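Local structure of hemolysin-related protein (Vibrio cholerae serotype O1, 6MLT) at residues K52-I57 / D528-N533. The protein is a secreted, calcium-binding protein of the biofilm matrix that probably binds carbohydrate through a beta-prism lectin domain and helps the bacteria adhere to surfaces. Numbering follows the deposited sequence.
Sequences KDVADI and DLEGNN. With CA (calcium ion), chain C; CA (calcium ion), chain B.
Leu-529 carries most of this contact, laying its side chain over the carbonyl oxygen of Ala-55, with CD2 3.7 Å from that O. Its CG stands anti to the carbonyl carbon (chi1 -54°), and the branches divide the work: CD2 packs on CB of Ala-55 at 4.0 Å, while CD1 meets CD1 of Ile-57 at 4.1 Å, the two side chains crossing at about a right angle. CG1 of Val-54, anti to the backbone N (chi1 -180°), meets Leu-529 CB at 3.9 Å and lies 4.0 Å from Glu-530 OE2. Glu-530 runs beside the valine, pointing the same way; its bent chain ends in a salt bridge from OE2 to Lys-16.

A single direct hydrogen bond joins the backbones: Ala-55 N gives to Leu-529 O at 3.0 Å, nearly straight but from above the carbonyl plane. The same oxygen takes a CA-H contact from Val-54, and a water donates to both Lys-52 O and Glu-530 O.

The other face of 52-57 holds metal. Asp-53, whose carboxylate also has Asp-50 as a polar partner, grips one calcium with both oxygens, alongside the side chains of Asp-42, Asn-44 and Asp-46 and the carbonyl O of Lys-48; Val-54 O, at 2.2 Å, and both oxygens of Asp-56 bind the second, with Asn-41 and Asp-43. The Asp-42 to Asp-53 loop has the ligand spacing of an EF-hand calcium loop, with Asp-53 as the bidentate last ligand. The contact joins it to the 528-533 turn between antiparallel strands of the neighbouring sheet, consistent with adjacent blades of a beta-propeller.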
ATOM      1  N   LYS A  52      12.399  -8.303 -18.854  1.00 26.27           N
ATOM      2  CA  LYS A  52      13.793  -8.264 -19.279  1.00 28.26           C
ATOM      3  C   LYS A  52      14.102  -7.016 -20.100  1.00 31.51           C
ATOM      4  O   LYS A  52      15.277  -6.682 -20.285  1.00 30.29           O
ATOM      5  CB  LYS A  52      14.141  -9.520 -20.084  1.00 29.38           C
ATOM      6  N   ASP A  53      13.080  -6.317 -20.588  1.00 29.90           N
ATOM      7  CA  ASP A  53      13.281  -5.104 -21.359  1.00 26.23           C
ATOM      8  C   ASP A  53      13.338  -3.899 -20.418  1.00 23.96           C
ATOM      9  O   ASP A  53      13.230  -4.024 -19.194  1.00 23.61           O
ATOM     10  CB  ASP A  53      12.173  -4.969 -22.401  1.00 24.72           C
ATOM     11  CG  ASP A  53      12.163  -6.123 -23.374  1.00 23.90           C
ATOM     12  OD1 ASP A  53      13.170  -6.297 -24.088  1.00 24.31           O
ATOM     13  OD2 ASP A  53      11.167  -6.874 -23.393  1.00 24.59           O
ATOM     14  N   VAL A  54      13.507  -2.714 -20.994  1.00 20.88           N
ATOM     15  CA  VAL A  54      13.638  -1.478 -20.227  1.00 21.84           C
ATOM     16  C   VAL A  54      12.284  -0.781 -20.207  1.00 20.81           C
ATOM     17  O   VAL A  54      11.748  -0.423 -21.261  1.00 21.51           O
ATOM     18  CB  VAL A  54      14.726  -0.565 -20.818  1.00 21.23           C
ATOM     19  CG1 VAL A  54      14.856   0.722 -20.002  1.00 22.07           C
ATOM     20  CG2 VAL A  54      16.056  -1.289 -20.861  1.00 21.45           C
ATOM     21  N   ALA A  55      11.732  -0.579 -19.010  1.00 20.55           N
ATOM     22  CA  ALA A  55      10.419   0.041 -18.886  1.00 18.44           C
ATOM     23  C   ALA A  55      10.435   1.462 -19.435  1.00 19.67           C
ATOM     24  O   ALA A  55      11.447   2.166 -19.383  1.00 18.17           O
ATOM     25  CB  ALA A  55       9.968   0.050 -17.427  1.00 19.88           C
ATOM     26  N   ASP A  56       9.287   1.883 -19.948  1.00 18.18           N
ATOM     27  CA  ASP A  56       9.141   3.126 -20.685  1.00 18.07           C
ATOM     28  C   ASP A  56       8.181   4.062 -19.965  1.00 20.71           C
ATOM     29  O   ASP A  56       7.532   3.689 -18.986  1.00 17.53           O
ATOM     30  CB  ASP A  56       8.662   2.815 -22.094  1.00 19.50           C
ATOM     31  CG  ASP A  56       9.576   1.833 -22.774  1.00 19.25           C
ATOM     32  OD1 ASP A  56      10.773   2.168 -22.901  1.00 18.63           O
ATOM     33  OD2 ASP A  56       9.124   0.720 -23.123  1.00 19.65           O
ATOM     34  N   ILE A  57       8.112   5.296 -20.456  1.00 17.25           N
ATOM     35  CA  ILE A  57       7.341   6.357 -19.818  1.00 19.02           C
ATOM     36  C   ILE A  57       6.219   6.784 -20.760  1.00 18.05           C
ATOM     37  O   ILE A  57       6.447   6.982 -21.959  1.00 21.10           O
ATOM     38  CB  ILE A  57       8.238   7.552 -19.441  1.00 21.39           C
ATOM     39  CG1 ILE A  57       9.117   7.210 -18.226  1.00 27.14           C
ATOM     40  CG2 ILE A  57       7.397   8.784 -19.110  1.00 21.03           C
ATOM     41  CD1 ILE A  57      10.298   6.341 -18.505  1.00 32.45           C
ATOM     42  N   ASP A 528      12.584   1.430 -11.347  1.00 18.49           N
ATOM     43  CA  ASP A 528      13.770   0.720 -11.821  1.00 22.89           C
ATOM     44  C   ASP A 528      13.477   0.259 -13.242  1.00 21.93           C
ATOM     45  O   ASP A 528      12.906  -0.810 -13.468  1.00 20.16           O
ATOM     46  CB  ASP A 528      14.107  -0.449 -10.904  1.00 22.95           C
ATOM     47  CG  ASP A 528      15.369  -1.184 -11.326  1.00 27.52           C
ATOM     48  OD1 ASP A 528      15.953  -0.820 -12.372  1.00 27.60           O
ATOM     49  OD2 ASP A 528      15.779  -2.125 -10.609  1.00 27.32           O
ATOM     50  N   LEU A 529      13.881   1.081 -14.212  1.00 19.60           N
ATOM     51  CA  LEU A 529      13.511   0.821 -15.598  1.00 20.91           C
ATOM     52  C   LEU A 529      14.221  -0.414 -16.141  1.00 21.92           C
ATOM     53  O   LEU A 529      13.596  -1.250 -16.804  1.00 19.92           O
ATOM     54  CB  LEU A 529      13.824   2.047 -16.458  1.00 20.50           C
ATOM     55  CG  LEU A 529      13.222   3.376 -15.975  1.00 21.57           C
ATOM     56  CD1 LEU A 529      13.625   4.516 -16.902  1.00 21.17           C
ATOM     57  CD2 LEU A 529      11.710   3.295 -15.860  1.00 19.86           C
ATOM     58  N   GLU A 530      15.522  -0.548 -15.874  1.00 21.71           N
ATOM     59  CA  GLU A 530      16.291  -1.655 -16.439  1.00 23.56           C
ATOM     60  C   GLU A 530      16.171  -2.939 -15.633  1.00 23.16           C
ATOM     61  O   GLU A 530      16.443  -4.019 -16.172  1.00 22.38           O
ATOM     62  CB  GLU A 530      17.770  -1.279 -16.548  1.00 26.77           C
ATOM     63  CG  GLU A 530      18.066  -0.143 -17.518  1.00 29.81           C
ATOM     64  CD  GLU A 530      17.748   1.231 -16.942  1.00 30.99           C
ATOM     65  OE1 GLU A 530      17.515   1.334 -15.718  1.00 29.07           O
ATOM     66  OE2 GLU A 530      17.732   2.210 -17.720  1.00 29.75           O
ATOM     67  N   GLY A 531      15.788  -2.856 -14.364  1.00 21.87           N
ATOM     68  CA  GLY A 531      15.688  -4.047 -13.552  1.00 28.75           C
ATOM     69  C   GLY A 531      16.991  -4.512 -12.946  1.00 28.40           C
ATOM     70  O   GLY A 531      17.073  -5.655 -12.486  1.00 27.66           O
ATOM     71  N   ASN A 532      18.015  -3.657 -12.920  1.00 23.79           N
ATOM     72  CA  ASN A 532      19.307  -4.002 -12.341  1.00 23.49           C
ATOM     73  C   ASN A 532      19.542  -3.317 -10.999  1.00 20.98           C
ATOM     74  O   ASN A 532      20.692  -3.124 -10.595  1.00 21.46           O
ATOM     75  CB  ASN A 532      20.424  -3.667 -13.325  1.00 27.94           C
ATOM     76  CG  ASN A 532      20.474  -4.638 -14.487  1.00 31.39           C
ATOM     77  OD1 ASN A 532      20.420  -5.855 -14.294  1.00 30.81           O
ATOM     78  ND2 ASN A 532      20.562  -4.109 -15.700  1.00 31.02           N
ATOM     79  N   ASN A 533      18.471  -2.958 -10.296  1.00 20.23           N
ATOM     80  CA  ASN A 533      18.544  -2.504  -8.913  1.00 20.97           C
ATOM     81  C   ASN A 533      19.161  -1.117  -8.792  1.00 21.52           C
ATOM     82  O   ASN A 533      19.736  -0.778  -7.756  1.00 21.00           O
ATOM     83  CB  ASN A 533      19.325  -3.503  -8.046  1.00 22.60           C
ATOM     84  CG  ASN A 533      18.868  -3.497  -6.601  1.00 21.49           C
ATOM     85  OD1 ASN A 533      17.725  -3.156  -6.305  1.00 22.11           O
ATOM     86  ND2 ASN A 533      19.755  -3.877  -5.693  1.00 22.04           N
TER
HETATM   87 CA    CA C1002      11.438  -0.116 -23.459  1.00 21.98          CA
HETATM   88 CA    CA B1001      12.394  -8.413 -25.076  1.00 32.25          CA
HETATM   89  O   HOH W   1      16.756  -4.504 -18.758  1.00 40.72           O
HETATM   90  O   HOH W   2      12.516  -9.773 -23.301  1.00 35.74           O
HETATM   91  O   HOH W   3      13.251   1.198 -24.164  1.00 19.65           O
HETATM   92  O   HOH W   4      10.084  -2.228 -23.148  1.00 19.47           O